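Side-chain contact in alcohol dehydrogenase IV (PDB 3IV7), which probably reduces maleylacetate with a nicotinamide cofactor, as a member of the iron-containing alcohol dehydrogenase family: residues 342-345 and 346-350. Sequence-based numbering, arbitrary orientation.
Sequences LSRL and LEAAL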
# COMPACT_ATOMS: atom_id res chain seq x y z
N LEU A 342 -30.06 1.48 15.66
CA LEU A 342 -29.37 2.67 15.22
C LEU A 342 -29.84 3.87 16.06
O LEU A 342 -29.05 4.73 16.41
CB LEU A 342 -29.58 2.93 13.73
CG LEU A 342 -28.76 4.03 13.07
CD1 LEU A 342 -27.22 3.85 13.27
CD2 LEU A 342 -29.09 4.11 11.56
N SER A 343 -31.14 3.92 16.37
CA SER A 343 -31.65 4.95 17.28
C SER A 343 -30.96 4.84 18.65
O SER A 343 -30.59 5.84 19.22
CB SER A 343 -33.17 4.86 17.44
OG SER A 343 -33.82 5.21 16.24
N ARG A 344 -30.78 3.62 19.14
CA ARG A 344 -30.12 3.41 20.46
C ARG A 344 -28.66 3.83 20.40
O ARG A 344 -28.13 4.40 21.35
CB ARG A 344 -30.22 1.95 20.91
CG ARG A 344 -29.61 1.66 22.32
CD ARG A 344 -30.49 2.20 23.40
NE ARG A 344 -29.87 2.12 24.72
CZ ARG A 344 -29.03 3.02 25.22
NH1 ARG A 344 -28.63 4.06 24.47
NH2 ARG A 344 -28.55 2.87 26.44
N LEU A 345 -28.01 3.54 19.29
CA LEU A 345 -26.63 3.93 19.10
C LEU A 345 -26.51 5.45 19.17
O LEU A 345 -25.65 5.97 19.89
CB LEU A 345 -26.11 3.41 17.76
CG LEU A 345 -24.66 3.71 17.45
CD1 LEU A 345 -24.11 2.68 16.40
CD2 LEU A 345 -24.46 5.15 16.96
N LEU A 346 -27.36 6.16 18.43
CA LEU A 346 -27.32 7.62 18.42
C LEU A 346 -27.72 8.24 19.80
O LEU A 346 -27.24 9.31 20.15
CB LEU A 346 -28.19 8.18 17.30
CG LEU A 346 -27.62 8.02 15.89
CD1 LEU A 346 -28.59 8.62 14.85
CD2 LEU A 346 -26.27 8.66 15.79
N GLU A 347 -28.59 7.56 20.56
CA GLU A 347 -28.93 8.01 21.93
C GLU A 347 -27.71 7.95 22.81
O GLU A 347 -27.48 8.84 23.62
CB GLU A 347 -30.01 7.13 22.55
CG GLU A 347 -31.35 7.29 21.97
CD GLU A 347 -32.29 6.18 22.41
OE1 GLU A 347 -32.13 5.67 23.55
OE2 GLU A 347 -33.17 5.83 21.61
N ALA A 348 -26.94 6.88 22.68
CA ALA A 348 -25.70 6.72 23.47
C ALA A 348 -24.68 7.80 23.13
O ALA A 348 -24.06 8.37 24.04
CB ALA A 348 -25.10 5.33 23.25
N ALA A 349 -24.50 8.07 21.84
CA ALA A 349 -23.56 9.09 21.39
C ALA A 349 -24.03 10.48 21.79
O ALA A 349 -23.22 11.34 22.06
CB ALA A 349 -23.35 9.01 19.88
N LEU A 350 -25.35 10.70 21.79
CA LEU A 350 -25.92 11.96 22.17
C LEU A 350 -25.50 12.37 23.55
O LEU A 350 -25.09 13.51 23.77
CB LEU A 350 -27.44 11.90 22.12
CG LEU A 350 -28.20 13.14 22.63
CD1 LEU A 350 -27.94 14.37 21.73
CD2 LEU A 350 -29.68 12.82 22.74
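The guanidinium of Arg344 has the backbone N of Ala348 at its edge, 3.7 Å from NH1, while CB of Glu347 approaches the group obliquely. Both residues lie on one amphipathic alpha-helix, 339-351, in the helical C-terminal domain of the iron-containing alcohol dehydrogenase fold. The carboxylate plane of Glu347 is nearly parallel to the guanidinium, 12° away, yet OE1 lies off the plane of the guanidinium. NH1 of Arg344 and OE1 of Glu347, 4.0 Å apart, therefore form a long i to i+3 salt bridge that is electrostatic and not a directed bond. Arg344 reaches over the next turn because its chain bends at chi2 (74°), and its CD passes 3.8 Å from OE1 of Glu347. The main polar partner of Arg344 is Glu353, which forms a salt bridge with NH2; Glu347 adds only the long charge pairing. With CG beside its own backbone N (chi1 -70°), Glu347 turns back over the preceding turn, where CG lies 3.2 Å from O of Ser343. OG of Ser343 is hydrogen-bonded to O of Arg339, one turn earlier.

The other side of the helix is apolar and buried. Leu342, Leu345 and Leu346 pack on Ile244 of helix 240-250, Leu345 also meets Phe270, and Ala348 and Ala349 fit against Tyr266 of helix 256-271. Within this face a methyl of each side chain, CD2 of Leu345 and CD2 of Leu346, meet at 4.1 Å. Four successive i to i+4 backbone bonds join the turns, from Leu346 N to Leu342 O through Ala349 N to Leu345 O. Beside the first of them, CG of Leu346 rests 3.6 Å from O of Leu342.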